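Local coordinates for protein cell-binding factor 2 (Campylobacter jejuni, PDB 3RFW) that acts as a SurA-like periplasmic chaperone and, as a parvulin-family member, probably catalyses cis-trans isomerisation of peptidyl-prolyl bonds, at the interface of chains A and B. Residues are numbered along the deposited sequence; one frame, centred on the assembly and turned at random. Chains: chain A/B, Cell-binding factor 2.

Contact 1 and contact 2 are neighbouring patches of one two-fold symmetric interface, with the centres of their C-alpha atoms about 6 Å apart. They share A:Ala54, A:Leu59 and B:Val80. In both, helix 34-56 and the 3-10 turn 59-61 of chain A receive helix 63-86 of chain B. Contact 1 takes that helix around B:Tyr81 and includes a hydrogen bond. Contact 2 takes the part around B:Leu77, is mainly apolar with no polar bond across it, and adds helix 63-86 of chain A. Each patch recurs with the chains exchanged. The helices suggest an intertwined dimer, though the structure alone does not show that it forms in the periplasm.

Contact 1: the interface of chains A and B. Residues chain A 50, 53-54, 57, 59; chain B 78, 80-81, 84.
B:Tyr81 is the side chain that carries this patch; 96 Å² of its surface is hidden by chain A. Its CG stands anti to the backbone N (chi1 -171°), and chi2 of -99° sets the ring plane roughly at right angles to the CA-CB-CG plane. The ring reaches out from helix 63-86 of chain B to helix 34-56 of chain A. At the root, CB lies between the CG2 methyl of A:Ile50 and the CD2 methyl of A:Leu59. Next along, B:Tyr81 CD1 meets A:Ile50 CG2 at 3.5 Å. A:Ile50 CG2 sits over the ring face in a CH-pi contact, 4.0 Å from the B:Tyr81 ring centroid. It is the branch of A:Ile50 anti to the backbone N. On the same side of the ring, towards the CD2 rim, A:Ala54 CB lies 3.8 Å from B:Tyr81 CD2. A:Leu59 CD2 packs at that edge, slightly across the ring plane, 3.8 Å from B:Tyr81 CD2. Further out, B:Tyr81 CE2 lies 3.6 Å from the side-chain amide A:Gln57 NE2, whose plane is tilted to the ring. At the tip, the phenol B:Tyr81 OH donates a hydrogen bond of 2.6 Å to A:Asp53 OD1. That carboxylate oxygen lies in the ring plane and receives the bond on its anti lone pair. The carboxylate itself is turned 75° from the ring. A:Gln57 NE2 also gives A:Asp53 OD1 a weak hydrogen bond of 2.9 Å, which may help to hold the carboxylate. The site lies where the end of helix 34-56 and the following turn of one chain meet helix 63-86 of the other.

Contact 2: the interface of chains A and B. Residues chain A 51, 54-55, 59-60, 64-65, 69; chain B 73-74, 76-77, 80.
This is a helix-packing patch in a SurA-like chaperone. Helix 63-86 of chain B lies against helix 34-56, the 3-10 turn 59-61 and helix 63-86 of chain A. No polar bond crosses it. B:Leu77 is the central knob, with 117 Å² hidden. Its CG is anti to the backbone N (chi1 -167°), which sends the isobutyl group out towards chain A. There B:Leu77 CG meets A:Ala54 CB at 3.6 Å. The two methyls then part. B:Leu77 CD1 goes to A:Leu59 CB at 3.8 Å and also touches A:Glu60. B:Leu77 CD2 meets the aliphatic A:Lys55 CE at 3.7 Å, the two side chains crossing at about a right angle. A:Leu51 CD1 lies 3.6 Å from the carboxylate carbon B:Asp74 CG. A:Tyr65 closes the other side of B:Leu77. Its CG is anti to the backbone N (chi1 174°), and the ring points one edge at the chain B helix. The backbone B:Lys73 O and B:Leu77 N lie in the ring plane at that edge. A:Glu60 CG covers one ring face near the rim. A:Tyr65 CD1 touches B:Ile76 CG2 at 3.7 Å, and the A:Tyr65 hydroxyl lies against the aliphatic CG and CD of B:Lys73. One turn on along the chain A helix, B:Ile76 CD1 packs on A:Leu69 CA at 3.8 Å. B:Val80 CG2 turns to the backbone carbonyl A:Leu64 O at 3.6 Å.

Contact 1: the interface of chains A and B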
ATOM      1  N   ILE A  50      28.689  -3.401 -21.701  1.00 30.05           N
ATOM      2  CA  ILE A  50      28.711  -4.309 -20.559  1.00 32.21           C
ATOM      3  C   ILE A  50      28.544  -5.765 -21.086  1.00 31.94           C
ATOM      4  O   ILE A  50      29.212  -6.687 -20.627  1.00 32.66           O
ATOM      5  CB  ILE A  50      27.598  -3.982 -19.584  1.00 31.53           C
ATOM      6  CG1 ILE A  50      27.951  -2.738 -18.763  1.00 33.63           C
ATOM      7  CG2 ILE A  50      27.325  -5.198 -18.710  1.00 34.16           C
ATOM      8  CD1 ILE A  50      26.786  -2.041 -18.136  1.00 33.67           C
ATOM      9  N   ASP A  53      31.861  -6.825 -22.469  1.00 35.27           N
ATOM     10  CA  ASP A  53      32.775  -7.131 -21.399  1.00 35.04           C
ATOM     11  C   ASP A  53      32.456  -8.453 -20.672  1.00 36.20           C
ATOM     12  O   ASP A  53      33.375  -9.219 -20.311  1.00 34.94           O
ATOM     13  CB  ASP A  53      32.915  -5.972 -20.428  1.00 34.92           C
ATOM     14  CG  ASP A  53      34.235  -6.009 -19.684  1.00 34.56           C
ATOM     15  OD1 ASP A  53      34.233  -5.941 -18.446  1.00 36.74           O
ATOM     16  OD2 ASP A  53      35.262  -6.250 -20.340  1.00 39.82           O
ATOM     17  N   ALA A  54      31.162  -8.720 -20.484  1.00 33.33           N
ATOM     18  CA  ALA A  54      30.719  -9.961 -19.848  1.00 35.19           C
ATOM     19  C   ALA A  54      31.180 -11.190 -20.653  1.00 36.87           C
ATOM     20  O   ALA A  54      31.638 -12.181 -20.093  1.00 35.12           O
ATOM     21  CB  ALA A  54      29.185  -9.935 -19.708  1.00 36.28           C
ATOM     22  N   GLN A  57      34.738 -11.805 -20.256  1.00 41.84           N
ATOM     23  CA  GLN A  57      35.002 -12.481 -19.006  1.00 41.85           C
ATOM     24  C   GLN A  57      34.353 -13.863 -18.987  1.00 42.32           C
ATOM     25  O   GLN A  57      34.252 -14.461 -17.929  1.00 41.30           O
ATOM     26  CB  GLN A  57      34.514 -11.639 -17.819  1.00 43.17           C
ATOM     27  CG  GLN A  57      35.288 -10.327 -17.644  1.00 49.73           C
ATOM     28  CD  GLN A  57      34.801  -9.495 -16.479  1.00 57.03           C
ATOM     29  OE1 GLN A  57      34.413 -10.028 -15.437  1.00 61.61           O
ATOM     30  NE2 GLN A  57      34.790  -8.177 -16.657  1.00 57.65           N
ATOM     31  N   LEU A  59      31.214 -14.940 -19.090  1.00 42.87           N
ATOM     32  CA  LEU A  59      30.123 -15.082 -18.126  1.00 40.72           C
ATOM     33  C   LEU A  59      28.942 -15.885 -18.684  1.00 39.23           C
ATOM     34  O   LEU A  59      28.159 -16.440 -17.923  1.00 40.30           O
ATOM     35  CB  LEU A  59      29.659 -13.708 -17.650  1.00 41.20           C
ATOM     36  CG  LEU A  59      30.315 -13.152 -16.388  1.00 43.89           C
ATOM     37  CD1 LEU A  59      31.745 -13.533 -16.244  1.00 49.15           C
ATOM     38  CD2 LEU A  59      30.142 -11.653 -16.302  1.00 42.53           C
TER
ATOM     39  N   VAL B  78      23.711  -9.148 -18.285  1.00 31.03           N
ATOM     40  CA  VAL B  78      24.005  -7.867 -17.659  1.00 28.59           C
ATOM     41  C   VAL B  78      23.860  -8.007 -16.149  1.00 29.77           C
ATOM     42  O   VAL B  78      24.690  -7.527 -15.397  1.00 31.50           O
ATOM     43  CB  VAL B  78      23.097  -6.758 -18.197  1.00 27.81           C
ATOM     44  CG1 VAL B  78      23.143  -5.500 -17.283  1.00 28.92           C
ATOM     45  CG2 VAL B  78      23.487  -6.393 -19.592  1.00 31.47           C
ATOM     46  N   VAL B  80      24.117 -10.858 -14.326  1.00 32.09           N
ATOM     47  CA  VAL B  80      25.206 -11.680 -13.821  1.00 32.61           C
ATOM     48  C   VAL B  80      26.493 -10.831 -13.704  1.00 32.53           C
ATOM     49  O   VAL B  80      27.186 -10.904 -12.723  1.00 30.52           O
ATOM     50  CB  VAL B  80      25.459 -12.907 -14.746  1.00 34.34           C
ATOM     51  CG1 VAL B  80      26.722 -13.657 -14.296  1.00 33.44           C
ATOM     52  CG2 VAL B  80      24.179 -13.871 -14.773  1.00 35.17           C
ATOM     53  N   TYR B  81      26.757  -9.988 -14.694  1.00 31.85           N
ATOM     54  CA  TYR B  81      27.882  -9.052 -14.651  1.00 32.09           C
ATOM     55  C   TYR B  81      27.822  -8.157 -13.409  1.00 35.14           C
ATOM     56  O   TYR B  81      28.803  -8.052 -12.701  1.00 37.05           O
ATOM     57  CB  TYR B  81      27.881  -8.197 -15.915  1.00 31.20           C
ATOM     58  CG  TYR B  81      29.109  -7.330 -16.127  1.00 35.93           C
ATOM     59  CD1 TYR B  81      29.104  -5.973 -15.783  1.00 28.31           C
ATOM     60  CD2 TYR B  81      30.262  -7.854 -16.712  1.00 34.46           C
ATOM     61  CE1 TYR B  81      30.238  -5.165 -16.018  1.00 34.57           C
ATOM     62  CE2 TYR B  81      31.387  -7.063 -16.936  1.00 37.82           C
ATOM     63  CZ  TYR B  81      31.351  -5.713 -16.631  1.00 36.72           C
ATOM     64  OH  TYR B  81      32.478  -4.956 -16.854  1.00 41.33           O
ATOM     65  N   LYS B  84      28.452 -10.211 -10.163  1.00 38.73           N
ATOM     66  CA  LYS B  84      29.864 -10.406  -9.840  1.00 41.97           C
ATOM     67  C   LYS B  84      30.482  -9.135  -9.204  1.00 43.87           C
ATOM     68  O   LYS B  84      31.234  -9.220  -8.242  1.00 42.76           O
ATOM     69  CB  LYS B  84      30.686 -10.833 -11.055  1.00 42.36           C
ATOM     70  CG  LYS B  84      30.135 -12.035 -11.819  1.00 43.17           C
ATOM     71  CD  LYS B  84      30.253 -13.289 -10.998  1.00 47.06           C
ATOM     72  CE  LYS B  84      30.183 -14.500 -11.909  1.00 48.84           C
ATOM     73  NZ  LYS B  84      30.443 -15.745 -11.146  1.00 51.00           N
TER

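Contact 2: the interface of chains A and B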
ATOM      1  N   LEU A  51      27.705  -5.944 -22.099  1.00 32.34           N
ATOM      2  CA  LEU A  51      27.543  -7.287 -22.734  1.00 33.65           C
ATOM      3  C   LEU A  51      28.862  -7.800 -23.322  1.00 34.68           C
ATOM      4  O   LEU A  51      29.252  -8.931 -23.082  1.00 33.52           O
ATOM      5  CB  LEU A  51      26.481  -7.235 -23.855  1.00 30.79           C
ATOM      6  CG  LEU A  51      24.995  -7.139 -23.447  1.00 35.27           C
ATOM      7  CD1 LEU A  51      24.114  -6.933 -24.671  1.00 39.65           C
ATOM      8  CD2 LEU A  51      24.486  -8.368 -22.624  1.00 29.02           C
ATOM      9  N   ALA A  54      31.162  -8.720 -20.484  1.00 33.33           N
ATOM     10  CA  ALA A  54      30.719  -9.961 -19.848  1.00 35.19           C
ATOM     11  C   ALA A  54      31.180 -11.190 -20.653  1.00 36.87           C
ATOM     12  O   ALA A  54      31.638 -12.181 -20.093  1.00 35.12           O
ATOM     13  CB  ALA A  54      29.185  -9.935 -19.708  1.00 36.28           C
ATOM     14  N   LYS A  55      31.067 -11.110 -21.975  1.00 38.34           N
ATOM     15  CA  LYS A  55      31.513 -12.199 -22.835  1.00 42.08           C
ATOM     16  C   LYS A  55      33.032 -12.366 -22.781  1.00 44.67           C
ATOM     17  O   LYS A  55      33.534 -13.474 -22.703  1.00 46.30           O
ATOM     18  CB  LYS A  55      31.064 -11.959 -24.276  1.00 41.32           C
ATOM     19  CG  LYS A  55      29.667 -12.522 -24.571  1.00 45.43           C
ATOM     20  CD  LYS A  55      28.978 -11.799 -25.739  1.00 50.00           C
ATOM     21  CE  LYS A  55      27.537 -11.492 -25.366  1.00 51.52           C
ATOM     22  NZ  LYS A  55      26.670 -11.160 -26.526  1.00 51.54           N
ATOM     23  N   LEU A  59      31.214 -14.940 -19.090  1.00 42.87           N
ATOM     24  CA  LEU A  59      30.123 -15.082 -18.126  1.00 40.72           C
ATOM     25  C   LEU A  59      28.942 -15.885 -18.684  1.00 39.23           C
ATOM     26  O   LEU A  59      28.159 -16.440 -17.923  1.00 40.30           O
ATOM     27  CB  LEU A  59      29.659 -13.708 -17.650  1.00 41.20           C
ATOM     28  CG  LEU A  59      30.315 -13.152 -16.388  1.00 43.89           C
ATOM     29  CD1 LEU A  59      31.745 -13.533 -16.244  1.00 49.15           C
ATOM     30  CD2 LEU A  59      30.142 -11.653 -16.302  1.00 42.53           C
ATOM     31  N   GLU A  60      28.866 -16.021 -20.002  1.00 37.85           N
ATOM     32  CA  GLU A  60      27.917 -16.964 -20.609  1.00 41.40           C
ATOM     33  C   GLU A  60      28.104 -18.454 -20.241  1.00 41.96           C
ATOM     34  O   GLU A  60      27.175 -19.252 -20.439  1.00 42.17           O
ATOM     35  CB  GLU A  60      27.916 -16.839 -22.117  1.00 41.49           C
ATOM     36  CG  GLU A  60      27.367 -15.543 -22.618  1.00 47.63           C
ATOM     37  CD  GLU A  60      27.605 -15.378 -24.097  1.00 50.88           C
ATOM     38  OE1 GLU A  60      28.748 -15.588 -24.525  1.00 55.85           O
ATOM     39  OE2 GLU A  60      26.654 -15.039 -24.826  1.00 56.35           O
ATOM     40  N   LEU A  64      25.235 -19.180 -13.147  1.00 42.99           N
ATOM     41  CA  LEU A  64      24.260 -18.148 -12.863  1.00 43.05           C
ATOM     42  C   LEU A  64      23.607 -17.630 -14.152  1.00 39.09           C
ATOM     43  O   LEU A  64      22.531 -17.044 -14.125  1.00 40.26           O
ATOM     44  CB  LEU A  64      24.899 -17.000 -12.066  1.00 45.14           C
ATOM     45  CG  LEU A  64      25.102 -17.284 -10.574  1.00 53.57           C
ATOM     46  CD1 LEU A  64      25.941 -16.160  -9.950  1.00 57.91           C
ATOM     47  CD2 LEU A  64      23.737 -17.414  -9.859  1.00 53.32           C
ATOM     48  N   TYR A  65      24.279 -17.802 -15.277  1.00 35.86           N
ATOM     49  CA  TYR A  65      23.692 -17.416 -16.553  1.00 33.03           C
ATOM     50  C   TYR A  65      22.905 -18.574 -17.193  1.00 34.12           C
ATOM     51  O   TYR A  65      21.753 -18.406 -17.581  1.00 32.42           O
ATOM     52  CB  TYR A  65      24.766 -16.908 -17.496  1.00 31.08           C
ATOM     53  CG  TYR A  65      24.268 -16.621 -18.893  1.00 33.32           C
ATOM     54  CD1 TYR A  65      23.616 -15.425 -19.183  1.00 30.30           C
ATOM     55  CD2 TYR A  65      24.440 -17.552 -19.921  1.00 33.52           C
ATOM     56  CE1 TYR A  65      23.130 -15.167 -20.472  1.00 24.95           C
ATOM     57  CE2 TYR A  65      23.966 -17.302 -21.196  1.00 30.86           C
ATOM     58  CZ  TYR A  65      23.325 -16.097 -21.455  1.00 31.91           C
ATOM     59  OH  TYR A  65      22.852 -15.829 -22.709  1.00 34.95           O
ATOM     60  N   LEU A  69      18.944 -18.675 -17.956  1.00 28.57           N
ATOM     61  CA  LEU A  69      18.538 -18.663 -19.332  1.00 31.30           C
ATOM     62  C   LEU A  69      17.674 -19.889 -19.669  1.00 31.91           C
ATOM     63  O   LEU A  69      16.702 -19.742 -20.417  1.00 30.98           O
ATOM     64  CB  LEU A  69      19.739 -18.601 -20.270  1.00 29.18           C
ATOM     65  CG  LEU A  69      19.418 -18.663 -21.757  1.00 33.84           C
ATOM     66  CD1 LEU A  69      18.556 -17.500 -22.153  1.00 28.97           C
ATOM     67  CD2 LEU A  69      20.680 -18.791 -22.618  1.00 36.93           C
TER
ATOM     68  N   LYS B  73      17.982 -13.007 -22.669  1.00 29.57           N
ATOM     69  CA  LYS B  73      19.375 -13.445 -22.739  1.00 33.45           C
ATOM     70  C   LYS B  73      20.370 -12.268 -22.426  1.00 35.22           C
ATOM     71  O   LYS B  73      21.228 -12.390 -21.541  1.00 31.55           O
ATOM     72  CB  LYS B  73      19.572 -14.059 -24.127  1.00 35.30           C
ATOM     73  CG  LYS B  73      20.981 -14.223 -24.643  1.00 43.82           C
ATOM     74  CD  LYS B  73      21.018 -15.437 -25.579  1.00 54.01           C
ATOM     75  CE  LYS B  73      21.604 -15.099 -26.947  1.00 57.94           C
ATOM     76  NZ  LYS B  73      20.675 -14.222 -27.720  1.00 64.35           N
ATOM     77  N   ASP B  74      20.132 -11.095 -23.033  1.00 33.22           N
ATOM     78  CA  ASP B  74      20.904  -9.881 -22.742  1.00 32.71           C
ATOM     79  C   ASP B  74      20.698  -9.394 -21.304  1.00 32.13           C
ATOM     80  O   ASP B  74      21.672  -9.177 -20.576  1.00 33.97           O
ATOM     81  CB  ASP B  74      20.626  -8.754 -23.805  1.00 29.22           C
ATOM     82  CG  ASP B  74      21.243  -9.082 -25.166  1.00 32.02           C
ATOM     83  OD1 ASP B  74      21.987 -10.079 -25.249  1.00 38.30           O
ATOM     84  OD2 ASP B  74      21.005  -8.377 -26.174  1.00 37.91           O
ATOM     85  N   ILE B  76      19.804 -11.074 -18.626  1.00 30.44           N
ATOM     86  CA  ILE B  76      20.370 -11.964 -17.629  1.00 30.19           C
ATOM     87  C   ILE B  76      21.889 -11.844 -17.589  1.00 28.03           C
ATOM     88  O   ILE B  76      22.483 -11.875 -16.524  1.00 29.42           O
ATOM     89  CB  ILE B  76      19.994 -13.448 -17.874  1.00 27.45           C
ATOM     90  CG1 ILE B  76      18.484 -13.660 -17.699  1.00 30.06           C
ATOM     91  CG2 ILE B  76      20.843 -14.322 -16.993  1.00 24.25           C
ATOM     92  CD1 ILE B  76      17.919 -14.987 -18.408  1.00 30.46           C
ATOM     93  N   LEU B  77      22.530 -11.743 -18.743  1.00 28.75           N
ATOM     94  CA  LEU B  77      24.006 -11.554 -18.769  1.00 28.76           C
ATOM     95  C   LEU B  77      24.439 -10.239 -18.043  1.00 30.62           C
ATOM     96  O   LEU B  77      25.434 -10.215 -17.310  1.00 32.24           O
ATOM     97  CB  LEU B  77      24.512 -11.508 -20.218  1.00 27.76           C
ATOM     98  CG  LEU B  77      26.035 -11.623 -20.394  1.00 30.61           C
ATOM     99  CD1 LEU B  77      26.569 -12.865 -19.677  1.00 29.30           C
ATOM    100  CD2 LEU B  77      26.476 -11.605 -21.871  1.00 27.12           C
ATOM    101  N   VAL B  80      24.117 -10.858 -14.326  1.00 32.09           N
ATOM    102  CA  VAL B  80      25.206 -11.680 -13.821  1.00 32.61           C
ATOM    103  C   VAL B  80      26.493 -10.831 -13.704  1.00 32.53           C
ATOM    104  O   VAL B  80      27.186 -10.904 -12.723  1.00 30.52           O
ATOM    105  CB  VAL B  80      25.459 -12.907 -14.746  1.00 34.34           C
ATOM    106  CG1 VAL B  80      26.722 -13.657 -14.296  1.00 33.44           C
ATOM    107  CG2 VAL B  80      24.179 -13.871 -14.773  1.00 35.17           C
TER